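Local coordinates for protein lysozyme, putative (Bacillus anthracis, PDB 2WAG) that probably hydrolyses the glycan strands of bacterial cell-wall peptidoglycan as a family GH25 lysozyme, by a mechanism thought to retain anomeric configuration, at residues A[19-24]-A[41-46]; A[26-31]-A[57-62]. All coordinates share one frame; numbering follows the deposited sequence. Where two conformers were deposited one is given.

Contact 1 (19-24 with 41-46) is a parallel strand pair in the barrel wall, and contact 2 (26-31 with 57-62) joins the outer elements that cover the same two strands. Their centres lie 10 Å apart, and packing connects them, for instance A41 CB to W30 CZ3 at 3.5 Å, I43 CD1 to N59 O at 3.6 Å and, in the modelled conformer of I28, one of two, V21 CG2 to I28 CD1 at 3.6 Å. The chain alternates between the contacts, running from strand 17-21 through helix 30-34 into strand 40-47 and on to helix 56-64. D20 and F42 point to the other face of the sheet, away from contact 2. A glycerol, probably from the crystallisation liquor, lies about 4 Å from the I28 side chain.

Contact 1. Residues A[19-24]-A[41-46]; sequences VDVASY and AFIKAT
V19 opens the pairing with A41: its carbonyl O accepts the F42 N-H at 3.0 Å, and its CG2 lies 3.7 Å from A41 CB. With CG1 beside the backbone N (chi1 -54°), CG2 occupies the crowded position between N and the carbonyl carbon. The small methyl of A41 suits this place because the indole of W30 covers the same face. D20 faces the other way, as does F42, and their CB atoms are 4.1 Å apart before the side chains diverge. D20 CA lies 3.0 Å from F42 O, a CA-H...O contact. Beyond CB, the D20 carboxylate turns to strands outside the pair, where Q184 and N204 both donate to OD1 while OD2 lies close to the carboxylate of D202; the F42 ring meets W164 and F182. V21 uses both backbone polar atoms on strand 41-46: its N reaches F42 O at 3.0 Å, and its O takes the K44 N-H at 2.8 Å with an N-H...O angle of 166°. Its CG2 methyl faces I43 CG1 more loosely, at 4.3 Å, on the face covered by helices. At A22, where the strand has ended, A22 CB lies 3.8 Å from K44 CB. The extended K44 chain carries NZ on toward Y24, and one water joins NZ to Y24 OH. NZ also donates to the backbone O of S3, in the expression tag of the second subunit, and forms a salt bridge with E47. With a 9° angle between strand axes, this is the parallel pairing of a beta-alpha-beta unit, part of the modified TIM barrel characteristic of GH25 enzymes.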
ATOM      1  N   VAL A  19      15.653   4.941   0.058  1.00  7.62           N
ATOM      2  CA  VAL A  19      14.670   3.899   0.284  1.00  7.85           C
ATOM      3  C   VAL A  19      14.425   3.634   1.757  1.00  7.03           C
ATOM      4  O   VAL A  19      15.182   4.030   2.564  1.00  7.76           O
ATOM      5  CB  VAL A  19      15.158   2.539  -0.345  1.00  8.47           C
ATOM      6  CG1 VAL A  19      15.510   2.706  -1.830  1.00  9.96           C
ATOM      7  CG2 VAL A  19      16.369   1.944   0.441  1.00  9.27           C
ATOM      8  N   ASP A  20      13.311   2.954   2.032  1.00  7.19           N
ATOM      9  CA  ASP A  20      13.132   2.335   3.345  1.00  7.08           C
ATOM     10  C   ASP A  20      12.658   0.924   3.082  1.00  6.94           C
ATOM     11  O   ASP A  20      11.904   0.708   2.136  1.00  8.16           O
ATOM     12  CB  ASP A  20      12.199   3.125   4.285  1.00  8.31           C
ATOM     13  CG  ASP A  20      10.796   3.187   3.800  1.00  7.87           C
ATOM     14  OD1 ASP A  20      10.491   4.163   3.121  1.00  9.00           O
ATOM     15  OD2 ASP A  20      10.011   2.275   4.100  1.00  9.77           O
ATOM     16  N   VAL A  21      13.154  -0.021   3.871  1.00  7.32           N
ATOM     17  CA  VAL A  21      12.867  -1.427   3.652  1.00  8.07           C
ATOM     18  C   VAL A  21      12.662  -2.170   4.957  1.00  7.68           C
ATOM     19  O   VAL A  21      13.139  -1.738   6.021  1.00  7.88           O
ATOM     20  CB  VAL A  21      14.011  -2.149   2.867  1.00  8.00           C
ATOM     21  CG1 VAL A  21      14.262  -1.479   1.522  1.00  9.40           C
ATOM     22  CG2 VAL A  21      15.284  -2.232   3.704  1.00 10.01           C
ATOM     23  N   ALA A  22      11.974  -3.303   4.852  1.00  7.48           N
ATOM     24  CA  ALA A  22      11.828  -4.274   5.929  1.00  8.05           C
ATOM     25  C   ALA A  22      12.031  -5.645   5.310  1.00  8.96           C
ATOM     26  O   ALA A  22      12.354  -5.763   4.110  1.00  8.77           O
ATOM     27  CB  ALA A  22      10.447  -4.156   6.576  1.00  8.05           C
ATOM     28  N   SER A  23      11.839  -6.697   6.101  1.00  9.24           N
ATOM     29  CA  SER A  23      12.089  -8.033   5.571  1.00 10.02           C
ATOM     30  C   SER A  23      11.210  -8.359   4.366  1.00  9.79           C
ATOM     31  O   SER A  23      11.604  -9.167   3.532  1.00 10.82           O
ATOM     32  CB  SER A  23      11.895  -9.091   6.659  1.00 10.95           C
ATOM     33  OG  SER A  23      10.556  -9.086   7.119  1.00 11.68           O
ATOM     34  N   TYR A  24      10.040  -7.719   4.268  1.00  9.67           N
ATOM     35  CA  TYR A  24       9.071  -8.014   3.189  1.00 10.00           C
ATOM     36  C   TYR A  24       9.620  -7.654   1.826  1.00  9.89           C
ATOM     37  O   TYR A  24       9.090  -8.119   0.829  1.00 11.12           O
ATOM     38  CB  TYR A  24       7.697  -7.350   3.490  1.00 10.66           C
ATOM     39  CG  TYR A  24       7.391  -7.602   4.940  1.00 10.55           C
ATOM     40  CD1 TYR A  24       7.275  -8.914   5.422  1.00 12.95           C
ATOM     41  CD2 TYR A  24       7.400  -6.572   5.859  1.00 11.18           C
ATOM     42  CE1 TYR A  24       7.115  -9.164   6.764  1.00 13.75           C
ATOM     43  CE2 TYR A  24       7.227  -6.821   7.202  1.00 12.13           C
ATOM     44  CZ  TYR A  24       7.104  -8.114   7.648  1.00 12.71           C
ATOM     45  OH  TYR A  24       6.969  -8.341   8.998  1.00 15.42           O
ATOM     46  N   ALA A  41      19.206   4.967   3.057  1.00  8.41           N
ATOM     47  CA  ALA A  41      18.323   3.878   3.389  1.00  8.47           C
ATOM     48  C   ALA A  41      17.928   3.950   4.863  1.00  8.18           C
ATOM     49  O   ALA A  41      18.739   4.161   5.675  1.00  9.13           O
ATOM     50  CB  ALA A  41      18.921   2.583   3.052  1.00 10.08           C
ATOM     51  N   PHE A  42      16.662   3.763   5.138  1.00  7.55           N
ATOM     52  CA  PHE A  42      16.202   3.487   6.498  1.00  7.65           C
ATOM     53  C   PHE A  42      15.707   2.044   6.541  1.00  7.31           C
ATOM     54  O   PHE A  42      14.840   1.656   5.749  1.00  8.85           O
ATOM     55  CB  PHE A  42      15.089   4.451   6.908  1.00  7.13           C
ATOM     56  CG  PHE A  42      15.570   5.857   7.199  1.00  7.79           C
ATOM     57  CD1 PHE A  42      16.259   6.138   8.375  1.00  8.30           C
ATOM     58  CD2 PHE A  42      15.345   6.882   6.301  1.00  9.27           C
ATOM     59  CE1 PHE A  42      16.697   7.429   8.654  1.00  8.49           C
ATOM     60  CE2 PHE A  42      15.790   8.188   6.576  1.00  9.85           C
ATOM     61  CZ  PHE A  42      16.466   8.447   7.751  1.00  8.92           C
ATOM     62  N   ILE A  43      16.279   1.250   7.439  1.00  7.26           N
ATOM     63  CA  ILE A  43      16.042  -0.171   7.485  1.00  8.03           C
ATOM     64  C   ILE A  43      15.268  -0.522   8.739  1.00  7.35           C
ATOM     65  O   ILE A  43      15.642  -0.104   9.833  1.00  7.41           O
ATOM     66  CB  ILE A  43      17.402  -0.913   7.508  1.00  8.54           C
ATOM     67  CG1 ILE A  43      18.257  -0.549   6.285  1.00 10.08           C
ATOM     68  CG2 ILE A  43      17.208  -2.437   7.651  1.00  9.55           C
ATOM     69  CD1 ILE A  43      19.692  -0.971   6.449  1.00 10.92           C
ATOM     70  N   LYS A  44      14.183  -1.288   8.620  1.00  7.44           N
ATOM     71  CA  LYS A  44      13.445  -1.686   9.826  1.00  6.99           C
ATOM     72  C   LYS A  44      14.316  -2.565  10.718  1.00  7.27           C
ATOM     73  O   LYS A  44      14.867  -3.567  10.244  1.00  7.84           O
ATOM     74  CB  LYS A  44      12.186  -2.463   9.481  1.00  7.79           C
ATOM     75  CG  LYS A  44      11.380  -2.765  10.740  1.00  7.64           C
ATOM     76  CD  LYS A  44      10.081  -3.508  10.425  1.00  8.20           C
ATOM     77  CE  LYS A  44       9.340  -3.863  11.713  1.00  8.18           C
ATOM     78  NZ  LYS A  44       8.116  -4.661  11.408  1.00  8.77           N
ATOM     79  N   ALA A  45      14.425  -2.191  12.000  1.00  7.38           N
ATOM     80  CA  ALA A  45      15.128  -3.004  12.984  1.00  7.30           C
ATOM     81  C   ALA A  45      14.163  -3.746  13.883  1.00  7.70           C
ATOM     82  O   ALA A  45      14.239  -4.968  13.996  1.00  9.55           O
ATOM     83  CB  ALA A  45      16.052  -2.118  13.821  1.00  8.04           C
ATOM     84  N   THR A  46      13.290  -3.009  14.549  1.00  7.76           N
ATOM     85  CA  THR A  46      12.499  -3.544  15.646  1.00  7.56           C
ATOM     86  C   THR A  46      11.045  -3.113  15.521  1.00  7.48           C
ATOM     87  O   THR A  46      10.698  -2.126  14.815  1.00  7.37           O
ATOM     88  CB  THR A  46      13.064  -3.066  17.008  1.00  7.35           C
ATOM     89  OG1 THR A  46      13.318  -1.657  16.939  1.00  8.36           O
ATOM     90  CG2 THR A  46      14.351  -3.750  17.306  1.00  9.09           C
TER
HETATM   91  O   HOH W   1       9.270  -6.792  10.052  1.00 11.65           O

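Contact 2. Residues A[26-31]-A[57-62]; sequences GDIDWR and SKNWTN
W30 and N59 join two neighbouring elements of the outer helical layer of the TIM-type barrel: the loop and first turn of helix 30-34, and helix 56-64. The indole N-H of W30 donates to the side-chain oxygen of N59, NE1 to OD1 at 3.1 Å with an N-H...O angle of 151°. OD1 lies close to the ring plane, at the indole edge, whereas the donor is tilted out of the amide plane; ring and amide stand 79° apart. Tryptophan suits the site because it couples this single polar edge to a broad apolar surface that packs on V19, V21 and A41. In the modelled conformer of I28, one of two, CG2 sits over the ring centre; on the opposite face the backbone O of N59 lies near the rim. N62, one turn beyond N59, brings CB to within 3.4 Å of W30 CD1.

Three waters fill in the polar contacts. One donates to N59 OD1 at 2.7 Å and also binds G26 O and I28 N. A second runs from N59 ND2, at 2.9 Å, to G26 O, and a third links N62 ND2, at 3.0 Å, to I28 O. Nearer solvent, chi3 of K58 (70°) turns CE back, and NZ, at the end of the bent chain, forms a long salt bridge with D27 OD1 at 3.6 Å, in one of two D27 conformers. D29 is the N-cap of helix 30-34, its OD1 accepting from the backbone N of E32.

The buried N59 amide is therefore gripped from both ends: OD1 receives two donors and ND2 gives to a water. This bonding fixes which way the amide faces and, through NE1, ties the indole to helix 56-64, while the charged pair at the margin is probably a weaker, more mobile link.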
ATOM      1  N   GLY A  26      12.481  -8.598   0.876  1.00 11.16           N
ATOM      2  CA  GLY A  26      13.308  -9.740   0.462  1.00 12.59           C
ATOM      3  C   GLY A  26      14.792  -9.422   0.447  1.00 12.90           C
ATOM      4  O   GLY A  26      15.271  -8.569   1.199  1.00 13.04           O
ATOM      5  N   ASP A  27      15.525 -10.144  -0.391  1.00 13.87           N
ATOM      6  CA  ASP A  27      16.971 -10.013  -0.516  0.50 14.75           C
ATOM      7  C   ASP A  27      17.296  -8.774  -1.349  1.00 14.96           C
ATOM      8  O   ASP A  27      17.000  -8.721  -2.541  1.00 17.68           O
ATOM      9  CB  ASP A  27      17.514 -11.277  -1.199  0.50 15.73           C
ATOM     10  CG  ASP A  27      19.022 -11.410  -1.092  0.50 17.09           C
ATOM     11  OD1 ASP A  27      19.673 -10.584  -0.426  0.50 19.42           O
ATOM     12  OD2 ASP A  27      19.567 -12.372  -1.676  0.50 19.39           O
ATOM     13  N   ILE A  28      17.912  -7.788  -0.724  1.00 13.41           N
ATOM     14  CA  ILE A  28      18.218  -6.548  -1.406  0.50 13.17           C
ATOM     15  C   ILE A  28      19.666  -6.513  -1.852  1.00 13.15           C
ATOM     16  O   ILE A  28      20.576  -6.836  -1.085  1.00 13.37           O
ATOM     17  CB  ILE A  28      17.947  -5.362  -0.489  0.50 12.61           C
ATOM     18  CG1 ILE A  28      16.453  -5.265  -0.190  0.50 13.45           C
ATOM     19  CG2 ILE A  28      18.480  -4.076  -1.103  0.50 12.29           C
ATOM     20  CD1 ILE A  28      16.176  -4.501   1.051  0.50 13.64           C
ATOM     21  N   ASP A  29      19.869  -6.130  -3.110  1.00 13.25           N
ATOM     22  CA  ASP A  29      21.200  -5.936  -3.644  1.00 13.43           C
ATOM     23  C   ASP A  29      21.529  -4.459  -3.410  1.00 12.20           C
ATOM     24  O   ASP A  29      21.139  -3.584  -4.189  1.00 12.03           O
ATOM     25  CB  ASP A  29      21.217  -6.265  -5.140  1.00 14.57           C
ATOM     26  CG  ASP A  29      22.599  -6.113  -5.764  1.00 17.92           C
ATOM     27  OD1 ASP A  29      23.466  -5.429  -5.193  1.00 19.09           O
ATOM     28  OD2 ASP A  29      22.824  -6.704  -6.847  1.00 23.63           O
ATOM     29  N   TRP A  30      22.224  -4.183  -2.315  1.00 11.30           N
ATOM     30  CA  TRP A  30      22.464  -2.799  -1.911  1.00 10.38           C
ATOM     31  C   TRP A  30      23.370  -2.070  -2.889  1.00 10.80           C
ATOM     32  O   TRP A  30      23.183  -0.877  -3.140  1.00 11.05           O
ATOM     33  CB  TRP A  30      23.027  -2.747  -0.478  1.00 11.18           C
ATOM     34  CG  TRP A  30      21.955  -3.109   0.508  1.00 10.34           C
ATOM     35  CD1 TRP A  30      21.727  -4.320   1.095  1.00 12.11           C
ATOM     36  CD2 TRP A  30      20.904  -2.247   0.945  1.00 10.04           C
ATOM     37  NE1 TRP A  30      20.603  -4.249   1.899  1.00 11.86           N
ATOM     38  CE2 TRP A  30      20.089  -2.982   1.827  1.00 10.56           C
ATOM     39  CE3 TRP A  30      20.577  -0.919   0.672  1.00 11.30           C
ATOM     40  CZ2 TRP A  30      18.955  -2.425   2.434  1.00 10.57           C
ATOM     41  CZ3 TRP A  30      19.456  -0.369   1.274  1.00 11.59           C
ATOM     42  CH2 TRP A  30      18.660  -1.117   2.144  1.00 12.30           C
ATOM     43  N   ARG A  31      24.323  -2.782  -3.477  1.00 12.04           N
ATOM     44  CA  ARG A  31      25.184  -2.149  -4.469  0.50 12.21           C
ATOM     45  C   ARG A  31      24.378  -1.699  -5.694  1.00 11.88           C
ATOM     46  O   ARG A  31      24.666  -0.665  -6.297  1.00 11.63           O
ATOM     47  CB  ARG A  31      26.348  -3.066  -4.866  0.50 13.25           C
ATOM     48  CG  ARG A  31      26.083  -4.563  -4.721  0.50 16.78           C
ATOM     49  CD  ARG A  31      26.346  -5.104  -3.293  0.50 20.01           C
ATOM     50  NE  ARG A  31      25.122  -5.447  -2.569  0.50 19.41           N
ATOM     51  CZ  ARG A  31      25.070  -6.135  -1.421  1.00 19.32           C
ATOM     52  NH1 ARG A  31      26.185  -6.520  -0.808  1.00 26.77           N
ATOM     53  NH2 ARG A  31      23.899  -6.374  -0.852  1.00 17.99           N
ATOM     54  N   SER A  57      19.749  -7.365  10.536  0.50 10.53           N
ATOM     55  CA  SER A  57      21.182  -7.541  10.702  0.50 11.87           C
ATOM     56  C   SER A  57      21.873  -7.539   9.347  0.50 12.02           C
ATOM     57  O   SER A  57      22.838  -6.806   9.138  0.50 12.56           O
ATOM     58  CB  SER A  57      21.488  -8.834  11.455  0.50 12.56           C
ATOM     59  OG  SER A  57      22.855  -8.859  11.836  0.50 15.68           O
ATOM     60  N   LYS A  58      21.358  -8.355   8.433  1.00 12.09           N
ATOM     61  CA  LYS A  58      21.921  -8.500   7.091  1.00 13.04           C
ATOM     62  C   LYS A  58      21.848  -7.177   6.322  1.00 12.02           C
ATOM     63  O   LYS A  58      22.824  -6.756   5.689  1.00 12.34           O
ATOM     64  CB  LYS A  58      21.194  -9.628   6.339  1.00 15.69           C
ATOM     65  CG  LYS A  58      21.464  -9.697   4.837  1.00 19.48           C
ATOM     66  CD  LYS A  58      20.738 -10.868   4.160  1.00 25.30           C
ATOM     67  CE  LYS A  58      19.230 -10.662   4.100  1.00 28.12           C
ATOM     68  NZ  LYS A  58      18.648 -11.384   2.924  1.00 31.70           N
ATOM     69  N   ASN A  59      20.687  -6.519   6.370  1.00 10.74           N
ATOM     70  CA  ASN A  59      20.540  -5.260   5.654  1.00 10.31           C
ATOM     71  C   ASN A  59      21.463  -4.186   6.211  1.00  9.57           C
ATOM     72  O   ASN A  59      22.072  -3.420   5.461  1.00 10.23           O
ATOM     73  CB  ASN A  59      19.101  -4.767   5.699  1.00 10.30           C
ATOM     74  CG  ASN A  59      18.203  -5.467   4.688  1.00  9.84           C
ATOM     75  OD1 ASN A  59      18.656  -5.861   3.607  1.00 11.66           O
ATOM     76  ND2 ASN A  59      16.925  -5.611   5.031  1.00  9.97           N
ATOM     77  N   TRP A  60      21.560  -4.116   7.536  1.00 10.63           N
ATOM     78  CA  TRP A  60      22.429  -3.113   8.139  1.00 10.79           C
ATOM     79  C   TRP A  60      23.873  -3.312   7.697  1.00 11.76           C
ATOM     80  O   TRP A  60      24.542  -2.371   7.272  1.00 12.15           O
ATOM     81  CB  TRP A  60      22.317  -3.203   9.661  1.00 11.12           C
ATOM     82  CG  TRP A  60      23.153  -2.216  10.413  1.00 11.16           C
ATOM     83  CD1 TRP A  60      24.355  -2.452  11.006  1.00 13.59           C
ATOM     84  CD2 TRP A  60      22.829  -0.846  10.687  1.00 11.94           C
ATOM     85  NE1 TRP A  60      24.812  -1.315  11.619  1.00 14.21           N
ATOM     86  CE2 TRP A  60      23.892  -0.312  11.452  1.00 12.86           C
ATOM     87  CE3 TRP A  60      21.752  -0.017  10.356  1.00 13.38           C
ATOM     88  CZ2 TRP A  60      23.915   1.018  11.885  1.00 15.80           C
ATOM     89  CZ3 TRP A  60      21.766   1.307  10.793  1.00 14.72           C
ATOM     90  CH2 TRP A  60      22.843   1.813  11.550  1.00 16.53           C
ATOM     91  N   THR A  61      24.342  -4.546   7.774  1.00 12.32           N
ATOM     92  CA  THR A  61      25.718  -4.827   7.387  1.00 13.98           C
ATOM     93  C   THR A  61      25.922  -4.492   5.907  1.00 13.33           C
ATOM     94  O   THR A  61      26.875  -3.806   5.533  1.00 13.79           O
ATOM     95  CB  THR A  61      26.042  -6.297   7.622  1.00 14.57           C
ATOM     96  OG1 THR A  61      25.942  -6.573   9.027  1.00 17.01           O
ATOM     97  CG2 THR A  61      27.449  -6.615   7.120  1.00 16.63           C
ATOM     98  N   ASN A  62      25.026  -4.960   5.051  1.00 12.59           N
ATOM     99  CA  ASN A  62      25.272  -4.808   3.615  1.00 12.75           C
ATOM    100  C   ASN A  62      25.110  -3.364   3.168  1.00 11.95           C
ATOM    101  O   ASN A  62      25.897  -2.864   2.348  1.00 12.70           O
ATOM    102  CB  ASN A  62      24.367  -5.723   2.796  1.00 13.25           C
ATOM    103  CG  ASN A  62      24.714  -7.196   2.980  1.00 14.99           C
ATOM    104  OD1 ASN A  62      25.809  -7.518   3.449  1.00 18.45           O
ATOM    105  ND2 ASN A  62      23.798  -8.092   2.610  1.00 17.26           N
TER
HETATM  106  O   HOH W   2      14.834  -6.735   3.291  1.00 12.95           O
HETATM  107  O   HOH W   3      18.049  -8.114   2.244  1.00 15.71           O
HETATM  108  O   HOH W   4      21.070  -7.450   1.624  1.00 18.94           O